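ABC transporter periplasmic peptide-binding protein (Pseudoalteromonas, PDB 4QFL) binds dipeptides, here Ala-Phe, in the periplasm and probably delivers them to an ABC transporter for uptake into the cell. Local coordinates at residues L31-E36 and L242-T247; E36-S41 and K216-D221; P465-L470 and D488-M493. One frame throughout, in Å; residues are numbered along the deposited sequence.

Overall arrangement
Contacts 1 and 2 are neighbours, with centres about 10 Å apart. They share E36 and reach the same sheet: strand 30-35 pairs with strand 241-246, which pairs with strand 223-228, the partner of strand 213-219. I246 of contact 1 packs on A37 and N38 of contact 2. Apart from the shared E36, contact 2 lies between the two segments of contact 1 along the chain. Contact 3 follows later, between helices 465-475 and 480-497. It lies on the opposite side of the chain's centre, its centre about 41 Å from that of contact 1. The loop after strand 30-35 runs on to T48, T49 and G50, which line the dipeptide pocket.

Contact 1 (L31-E36 and L242-T247); sequences LVYCAE and LVYDIT
Y33 and Y244 touch ring to ring across a pair of parallel beta strands, 30-35 and 241-246. The Y33 side chain can be followed outward. CB lies 3.7 Å from Y244 CD2. With CG anti to the backbone N (chi1 -177°), that atom comes to 3.5 Å from Y244 CE2. CD1 comes closest, 3.2 Å from Y244 CD2. CE1 is 3.9 Å from Y244 CE2. Y244 CE2 thus sits over one face of the Y33 ring, toward its rim. The two planes are 55° apart, so the pair is oblique. V264 and A266 of strand 264-266 also touch the Y33 side chain.

L31 and L242 share this face of the sheet and lie side by side, pointing the same way; their CD2 atoms are 3.5 Å apart. A35 CB meets I246 CD1 on the same face. The other face carries V32, V243, C34 and D245. C34 forms a disulfide with C262, and the D245 carboxylate has a salt bridge to K256. Five backbone hydrogen bonds join the strands in register. The last of them runs from T247 N to A35 O, at 2.8 Å.

Contact 2 (E36-S41 and K216-D221); sequences EANPVS and KEYRRD
N38 and Y218 meet with CG of each anti to its backbone N, chi1 -172° in N38 and 170° in Y218. In N38 this torsion sets CG 3.2 Å from Y218 OH. In Y218 it starts the ring off toward the loop that carries N38. The two side chains cross at about a right angle. Their flat groups are nonetheless turned nearly alike, with amide and ring planes 22° apart. The amide sits at the hydroxyl edge of the ring.

P39 stands next to it. Its CD approaches Y218 CE1 tip to tip, at 4.0 Å. The Y218 ring is also covered from its own strand end: R220 N lies 4.0 Å above the ring plane, over its centre. F42 adds an edge-to-face ring contact. D221 borders the amide from the turn between strands 213-219 and 223-228, with OD1 3.5 Å from N38 CB. An alanine in place of N38 would probably leave the Y218 hydroxyl and the backbone of this turn without the amide that they face, and open a gap there.

Outside the contact, N38 O accepts a hydrogen bond from N415 of helix 414-422. P39, which is buried, gives the apolar packing beside the Y218 ring. The fit between loop and turn therefore probably depends on how the polar amide matches the phenol hydroxyl and the turn at this partly exposed place.

Contact 3 (P465-L470 and D488-M493); sequences PEFDLL and DAAQSM
L470 and M493 form the tight part of this contact between helices 465-475 and 480-497. The two segments run nearly antiparallel, at 153°, with axes 9.6 Å apart. The M493 chain is extended as far as SD and then bends (chi3 -63°), which brings CE to 3.5 Å from L470 CD1. The same L470 branch rests on the backbone of the facing helix, 3.8 Å from A490 N. A489 CB belongs to this cluster and touches both L470 CD1 and L470 CD2. The small side chains of A489 and A490 let the leucine come this close.

M493 SD lies against the start of the F467 side chain, 3.8 Å from F467 CB. It sits at the edge of the F467 ring, 5.4 Å from the centroid and 85° off the normal, a Met-aromatic contact. A490 O is also in the ring plane, 3.9 Å from F467 CE1. A490 CB is 4.0 Å from the same carbon. W462, F444 and I494 pack round this buried ring.

The solvent side, at E466, is looser. The end of the E466 side chain leads away from the facing helix, and the E466 backbone C comes no nearer than 4.5 Å to M493 SD. No hydrogen bond crosses between the segments, so the contact is apolar packing. The helices are joined by a short connection, which makes the pair an alpha-alpha hairpin.

Contact 1 (L31-E36 and L242-T247)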
loop_
_atom_site.group_PDB
_atom_site.type_symbol
_atom_site.label_atom_id
_atom_site.label_comp_id
_atom_site.label_asym_id
_atom_site.label_seq_id
_atom_site.Cartn_x
_atom_site.Cartn_y
_atom_site.Cartn_z
ATOM N N LEU A 31 8.819 16.397 16.585
ATOM C CA LEU A 31 8.898 14.956 16.561
ATOM C C LEU A 31 9.806 14.595 15.409
ATOM O O LEU A 31 9.743 15.217 14.363
ATOM C CB LEU A 31 7.508 14.347 16.371
ATOM C CG LEU A 31 7.400 12.819 16.420
ATOM C CD1 LEU A 31 5.986 12.396 16.709
ATOM C CD2 LEU A 31 7.874 12.184 15.120
ATOM N N VAL A 32 10.680 13.617 15.629
ATOM C CA VAL A 32 11.538 13.070 14.582
ATOM C C VAL A 32 11.209 11.591 14.321
ATOM O O VAL A 32 11.312 10.744 15.207
ATOM C CB VAL A 32 13.025 13.217 14.923
ATOM C CG1 VAL A 32 13.877 12.628 13.813
ATOM C CG2 VAL A 32 13.367 14.683 15.143
ATOM N N TYR A 33 10.794 11.314 13.090
ATOM C CA TYR A 33 10.330 10.009 12.652
ATOM C C TYR A 33 11.405 9.403 11.755
ATOM O O TYR A 33 11.805 10.007 10.758
ATOM C CB TYR A 33 9.026 10.205 11.873
ATOM C CG TYR A 33 8.332 8.955 11.373
ATOM C CD1 TYR A 33 8.795 8.276 10.243
ATOM C CD2 TYR A 33 7.187 8.474 12.000
ATOM C CE1 TYR A 33 8.147 7.141 9.768
ATOM C CE2 TYR A 33 6.535 7.344 11.534
ATOM C CZ TYR A 33 7.014 6.685 10.418
ATOM O OH TYR A 33 6.367 5.559 9.949
ATOM N N CYS A 34 11.887 8.217 12.119
ATOM C CA CYS A 34 12.881 7.496 11.314
ATOM C C CYS A 34 12.188 6.680 10.247
ATOM O O CYS A 34 11.578 5.654 10.552
ATOM C CB CYS A 34 13.720 6.545 12.169
ATOM S SG CYS A 34 15.374 7.164 12.615
ATOM N N ALA A 35 12.313 7.137 9.003
ATOM C CA ALA A 35 11.627 6.548 7.851
ATOM C C ALA A 35 12.513 5.593 7.056
ATOM O O ALA A 35 13.710 5.826 6.890
ATOM C CB ALA A 35 11.118 7.647 6.952
ATOM N N GLU A 36 11.917 4.523 6.546
ATOM C CA GLU A 36 12.683 3.480 5.870
ATOM C C GLU A 36 13.026 3.780 4.399
ATOM O O GLU A 36 13.803 3.056 3.781
ATOM C CB GLU A 36 11.975 2.120 6.004
ATOM C CG GLU A 36 10.769 1.900 5.073
ATOM C CD GLU A 36 9.463 2.409 5.643
ATOM O OE1 GLU A 36 9.477 3.179 6.632
ATOM O OE2 GLU A 36 8.404 2.028 5.102
ATOM N N LEU A 242 7.558 18.475 12.611
ATOM C CA LEU A 242 7.658 17.064 12.304
ATOM C C LEU A 242 8.764 16.908 11.281
ATOM O O LEU A 242 8.663 17.442 10.173
ATOM C CB LEU A 242 6.360 16.578 11.671
ATOM C CG LEU A 242 5.558 15.491 12.373
ATOM C CD1 LEU A 242 4.401 15.080 11.460
ATOM C CD2 LEU A 242 6.453 14.304 12.709
ATOM N N VAL A 243 9.823 16.192 11.641
ATOM C CA VAL A 243 10.865 15.875 10.684
ATOM C C VAL A 243 10.899 14.365 10.476
ATOM O O VAL A 243 10.785 13.598 11.429
ATOM C CB VAL A 243 12.254 16.361 11.162
ATOM C CG1 VAL A 243 13.265 16.274 10.026
ATOM C CG2 VAL A 243 12.174 17.787 11.690
ATOM N N TYR A 244 11.022 13.953 9.216
ATOM C CA TYR A 244 11.310 12.566 8.866
ATOM C C TYR A 244 12.790 12.422 8.512
ATOM O O TYR A 244 13.316 13.135 7.652
ATOM C CB TYR A 244 10.454 12.104 7.687
ATOM C CG TYR A 244 8.987 12.027 7.986
ATOM C CD1 TYR A 244 8.192 13.162 7.934
ATOM C CD2 TYR A 244 8.397 10.828 8.331
ATOM C CE1 TYR A 244 6.848 13.102 8.213
ATOM C CE2 TYR A 244 7.047 10.757 8.621
ATOM C CZ TYR A 244 6.278 11.899 8.551
ATOM O OH TYR A 244 4.937 11.841 8.824
ATOM N N ASP A 245 13.452 11.494 9.191
ATOM C CA ASP A 245 14.857 11.215 8.967
ATOM C C ASP A 245 14.927 9.994 8.071
ATOM O O ASP A 245 14.628 8.890 8.502
ATOM C CB ASP A 245 15.535 10.938 10.311
ATOM C CG ASP A 245 17.008 10.623 10.179
ATOM O OD1 ASP A 245 17.442 10.267 9.073
ATOM O OD2 ASP A 245 17.734 10.718 11.193
ATOM N N ILE A 246 15.286 10.197 6.813
ATOM C CA ILE A 246 15.323 9.093 5.863
ATOM C C ILE A 246 16.519 8.185 6.110
ATOM O O ILE A 246 17.658 8.543 5.818
ATOM C CB ILE A 246 15.373 9.602 4.439
ATOM C CG1 ILE A 246 14.226 10.582 4.204
ATOM C CG2 ILE A 246 15.303 8.444 3.469
ATOM C CD1 ILE A 246 12.886 9.999 4.455
ATOM N N THR A 247 16.256 7.007 6.652
ATOM C CA THR A 247 17.312 6.089 7.058
ATOM C C THR A 247 16.933 4.672 6.640
ATOM O O THR A 247 16.256 3.961 7.383
ATOM C CB THR A 247 17.491 6.098 8.581
ATOM O OG1 THR A 247 17.589 7.446 9.050
ATOM C CG2 THR A 247 18.740 5.345 8.974
#

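Contact 2 (E36-S41 and K216-D221)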
loop_
_atom_site.group_PDB
_atom_site.type_symbol
_atom_site.label_atom_id
_atom_site.label_comp_id
_atom_site.label_asym_id
_atom_site.label_seq_id
_atom_site.Cartn_x
_atom_site.Cartn_y
_atom_site.Cartn_z
ATOM N N GLU A 36 11.917 4.523 6.546
ATOM C CA GLU A 36 12.683 3.480 5.870
ATOM C C GLU A 36 13.026 3.780 4.399
ATOM O O GLU A 36 13.803 3.056 3.781
ATOM C CB GLU A 36 11.975 2.120 6.004
ATOM C CG GLU A 36 10.769 1.900 5.073
ATOM C CD GLU A 36 9.463 2.409 5.643
ATOM O OE1 GLU A 36 9.477 3.179 6.632
ATOM O OE2 GLU A 36 8.404 2.028 5.102
ATOM N N ALA A 37 12.456 4.838 3.826
ATOM C CA ALA A 37 12.758 5.159 2.436
ATOM C C ALA A 37 12.411 6.587 2.068
ATOM O O ALA A 37 11.631 7.246 2.737
ATOM C CB ALA A 37 12.063 4.198 1.491
ATOM N N ASN A 38 13.022 7.042 0.990
ATOM C CA ASN A 38 12.765 8.340 0.408
ATOM C C ASN A 38 11.345 8.360 -0.187
ATOM O O ASN A 38 10.911 7.370 -0.781
ATOM C CB ASN A 38 13.846 8.533 -0.662
ATOM C CG ASN A 38 13.873 9.915 -1.247
ATOM O OD1 ASN A 38 13.706 10.074 -2.451
ATOM N ND2 ASN A 38 14.113 10.921 -0.414
ATOM N N PRO A 39 10.596 9.466 -0.014
ATOM C CA PRO A 39 9.282 9.520 -0.674
ATOM C C PRO A 39 9.454 9.784 -2.160
ATOM O O PRO A 39 10.316 10.578 -2.532
ATOM C CB PRO A 39 8.610 10.729 -0.016
ATOM C CG PRO A 39 9.758 11.636 0.324
ATOM C CD PRO A 39 10.909 10.724 0.689
ATOM N N VAL A 40 8.647 9.137 -2.995
ATOM C CA VAL A 40 8.788 9.251 -4.451
ATOM C C VAL A 40 8.090 10.490 -4.993
ATOM O O VAL A 40 8.281 10.878 -6.138
ATOM C CB VAL A 40 8.237 8.012 -5.186
ATOM C CG1 VAL A 40 9.050 6.782 -4.839
ATOM C CG2 VAL A 40 6.778 7.801 -4.857
ATOM N N SER A 41 7.276 11.110 -4.153
ATOM C CA SER A 41 6.489 12.254 -4.559
ATOM C C SER A 41 5.862 12.843 -3.307
ATOM O O SER A 41 5.911 12.237 -2.239
ATOM C CB SER A 41 5.400 11.799 -5.531
ATOM O OG SER A 41 4.679 12.898 -6.052
ATOM N N LYS A 216 7.408 22.167 4.438
ATOM C CA LYS A 216 8.457 23.167 4.655
ATOM C C LYS A 216 9.701 22.894 3.797
ATOM O O LYS A 216 10.144 23.758 3.041
ATOM C CB LYS A 216 8.830 23.238 6.138
ATOM C CG LYS A 216 9.907 24.246 6.474
ATOM C CD LYS A 216 9.443 25.669 6.217
ATOM C CE LYS A 216 10.597 26.672 6.346
ATOM N NZ LYS A 216 11.182 26.711 7.720
ATOM N N GLU A 217 10.240 21.680 3.885
ATOM C CA GLU A 217 11.559 21.397 3.340
ATOM C C GLU A 217 11.760 19.920 3.000
ATOM O O GLU A 217 11.178 19.039 3.624
ATOM C CB GLU A 217 12.601 21.835 4.372
ATOM C CG GLU A 217 14.046 21.777 3.928
ATOM C CD GLU A 217 14.996 22.099 5.068
ATOM O OE1 GLU A 217 14.563 22.781 6.022
ATOM O OE2 GLU A 217 16.166 21.664 5.021
ATOM N N TYR A 218 12.609 19.663 2.015
ATOM C CA TYR A 218 12.959 18.304 1.629
ATOM C C TYR A 218 14.399 18.236 1.105
ATOM O O TYR A 218 14.743 18.893 0.124
ATOM C CB TYR A 218 11.961 17.796 0.584
ATOM C CG TYR A 218 12.309 16.480 -0.096
ATOM C CD1 TYR A 218 12.659 15.348 0.642
ATOM C CD2 TYR A 218 12.258 16.368 -1.484
ATOM C CE1 TYR A 218 12.957 14.147 0.009
ATOM C CE2 TYR A 218 12.558 15.179 -2.120
ATOM C CZ TYR A 218 12.903 14.076 -1.374
ATOM O OH TYR A 218 13.188 12.913 -2.038
ATOM N N ARG A 219 15.248 17.464 1.781
ATOM C CA ARG A 219 16.586 17.176 1.276
ATOM C C ARG A 219 16.551 15.764 0.732
ATOM O O ARG A 219 16.362 14.817 1.499
ATOM C CB ARG A 219 17.624 17.228 2.393
ATOM C CG ARG A 219 17.569 18.457 3.272
ATOM C CD ARG A 219 18.982 18.979 3.538
ATOM N NE ARG A 219 19.960 17.904 3.726
ATOM C CZ ARG A 219 21.263 18.023 3.472
ATOM N NH1 ARG A 219 21.750 19.170 3.009
ATOM N NH2 ARG A 219 22.084 16.997 3.676
ATOM N N ARG A 220 16.731 15.600 -0.574
ATOM C CA ARG A 220 16.559 14.273 -1.149
ATOM C C ARG A 220 17.437 13.217 -0.465
ATOM O O ARG A 220 18.657 13.364 -0.365
ATOM C CB ARG A 220 16.712 14.265 -2.676
ATOM C CG ARG A 220 17.968 14.904 -3.207
ATOM C CD ARG A 220 18.259 14.402 -4.622
ATOM N NE ARG A 220 17.333 14.920 -5.635
ATOM C CZ ARG A 220 17.684 15.747 -6.622
ATOM N NH1 ARG A 220 18.938 16.158 -6.737
ATOM N NH2 ARG A 220 16.780 16.164 -7.501
ATOM N N ASP A 221 16.769 12.179 0.034
ATOM C CA ASP A 221 17.402 11.036 0.679
ATOM C C ASP A 221 17.839 11.335 2.103
ATOM O O ASP A 221 18.320 10.448 2.802
ATOM C CB ASP A 221 18.567 10.506 -0.160
ATOM C CG ASP A 221 18.102 9.894 -1.471
ATOM O OD1 ASP A 221 17.223 8.999 -1.437
ATOM O OD2 ASP A 221 18.597 10.318 -2.537
#

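Contact 3 (P465-L470 and D488-M493)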
loop_
_atom_site.group_PDB
_atom_site.type_symbol
_atom_site.label_atom_id
_atom_site.label_comp_id
_atom_site.label_asym_id
_atom_site.label_seq_id
_atom_site.Cartn_x
_atom_site.Cartn_y
_atom_site.Cartn_z
ATOM N N PRO A 465 -8.010 -13.394 -17.464
ATOM C CA PRO A 465 -9.345 -12.786 -17.543
ATOM C C PRO A 465 -10.415 -13.591 -16.788
ATOM O O PRO A 465 -11.392 -13.038 -16.302
ATOM C CB PRO A 465 -9.619 -12.753 -19.053
ATOM C CG PRO A 465 -8.231 -12.681 -19.683
ATOM C CD PRO A 465 -7.379 -13.551 -18.790
ATOM N N GLU A 466 -10.210 -14.896 -16.696
ATOM C CA GLU A 466 -11.095 -15.779 -15.963
ATOM C C GLU A 466 -11.134 -15.398 -14.481
ATOM O O GLU A 466 -12.201 -15.306 -13.881
ATOM C CB GLU A 466 -10.630 -17.217 -16.157
ATOM C CG GLU A 466 -10.915 -17.769 -17.569
ATOM C CD GLU A 466 -10.092 -17.129 -18.713
ATOM O OE1 GLU A 466 -10.680 -16.931 -19.805
ATOM O OE2 GLU A 466 -8.871 -16.860 -18.546
ATOM N N PHE A 467 -9.957 -15.166 -13.918
ATOM C CA PHE A 467 -9.794 -14.673 -12.550
ATOM C C PHE A 467 -10.480 -13.317 -12.388
ATOM O O PHE A 467 -11.232 -13.102 -11.445
ATOM C CB PHE A 467 -8.291 -14.563 -12.233
ATOM C CG PHE A 467 -7.987 -13.949 -10.899
ATOM C CD1 PHE A 467 -8.147 -14.672 -9.733
ATOM C CD2 PHE A 467 -7.526 -12.649 -10.814
ATOM C CE1 PHE A 467 -7.855 -14.099 -8.514
ATOM C CE2 PHE A 467 -7.242 -12.081 -9.599
ATOM C CZ PHE A 467 -7.408 -12.799 -8.459
ATOM N N ASP A 468 -10.233 -12.416 -13.338
ATOM C CA ASP A 468 -10.740 -11.040 -13.271
ATOM C C ASP A 468 -12.253 -11.018 -13.283
ATOM O O ASP A 468 -12.885 -10.166 -12.656
ATOM C CB ASP A 468 -10.242 -10.212 -14.463
ATOM C CG ASP A 468 -8.791 -9.809 -14.339
ATOM O OD1 ASP A 468 -8.091 -10.340 -13.445
ATOM O OD2 ASP A 468 -8.349 -8.970 -15.149
ATOM N N LEU A 469 -12.830 -11.953 -14.027
ATOM C CA LEU A 469 -14.274 -12.049 -14.119
ATOM C C LEU A 469 -14.858 -12.323 -12.738
ATOM O O LEU A 469 -15.901 -11.780 -12.381
ATOM C CB LEU A 469 -14.686 -13.132 -15.115
ATOM C CG LEU A 469 -16.170 -13.153 -15.446
ATOM C CD1 LEU A 469 -16.630 -11.764 -15.859
ATOM C CD2 LEU A 469 -16.413 -14.146 -16.540
ATOM N N LEU A 470 -14.187 -13.161 -11.957
ATOM C CA LEU A 470 -14.614 -13.383 -10.581
ATOM C C LEU A 470 -14.618 -12.072 -9.808
ATOM O O LEU A 470 -15.517 -11.811 -9.010
ATOM C CB LEU A 470 -13.693 -14.387 -9.882
ATOM C CG LEU A 470 -13.780 -15.848 -10.323
ATOM C CD1 LEU A 470 -12.691 -16.690 -9.667
ATOM C CD2 LEU A 470 -15.164 -16.389 -10.008
ATOM N N ASP A 488 -14.327 -16.581 -2.584
ATOM C CA ASP A 488 -13.934 -17.964 -2.346
ATOM C C ASP A 488 -13.309 -18.570 -3.598
ATOM O O ASP A 488 -12.250 -19.200 -3.540
ATOM C CB ASP A 488 -15.135 -18.815 -1.919
ATOM C CG ASP A 488 -15.569 -18.543 -0.499
ATOM O OD1 ASP A 488 -14.779 -17.951 0.249
ATOM O OD2 ASP A 488 -16.697 -18.927 -0.124
ATOM N N ALA A 489 -13.978 -18.391 -4.730
ATOM C CA ALA A 489 -13.504 -18.996 -5.960
ATOM C C ALA A 489 -12.160 -18.375 -6.328
ATOM O O ALA A 489 -11.283 -19.042 -6.886
ATOM C CB ALA A 489 -14.534 -18.807 -7.079
ATOM N N ALA A 490 -12.001 -17.094 -6.001
ATOM C CA ALA A 490 -10.782 -16.372 -6.335
ATOM C C ALA A 490 -9.595 -16.898 -5.539
ATOM O O ALA A 490 -8.495 -17.070 -6.074
ATOM C CB ALA A 490 -10.962 -14.885 -6.093
ATOM N N GLN A 491 -9.810 -17.137 -4.251
ATOM C CA GLN A 491 -8.737 -17.632 -3.403
ATOM C C GLN A 491 -8.291 -19.001 -3.883
ATOM O O GLN A 491 -7.098 -19.310 -3.898
ATOM C CB GLN A 491 -9.178 -17.696 -1.942
ATOM C CG GLN A 491 -9.346 -16.344 -1.312
ATOM C CD GLN A 491 -10.066 -16.402 0.014
ATOM O OE1 GLN A 491 -9.444 -16.575 1.055
ATOM N NE2 GLN A 491 -11.376 -16.247 -0.015
ATOM N N SER A 492 -9.256 -19.823 -4.280
ATOM C CA SER A 492 -8.960 -21.169 -4.761
ATOM C C SER A 492 -8.113 -21.173 -6.039
ATOM O O SER A 492 -7.174 -21.972 -6.182
ATOM C CB SER A 492 -10.253 -21.942 -4.984
ATOM O OG SER A 492 -10.881 -22.198 -3.746
ATOM N N MET A 493 -8.453 -20.274 -6.956
ATOM C CA MET A 493 -7.777 -20.191 -8.240
ATOM C C MET A 493 -6.322 -19.804 -8.043
ATOM O O MET A 493 -5.428 -20.354 -8.681
ATOM C CB MET A 493 -8.488 -19.191 -9.151
ATOM C CG MET A 493 -8.080 -19.308 -10.607
ATOM S SD MET A 493 -8.985 -18.230 -11.732
ATOM C CE MET A 493 -10.641 -18.856 -11.544
#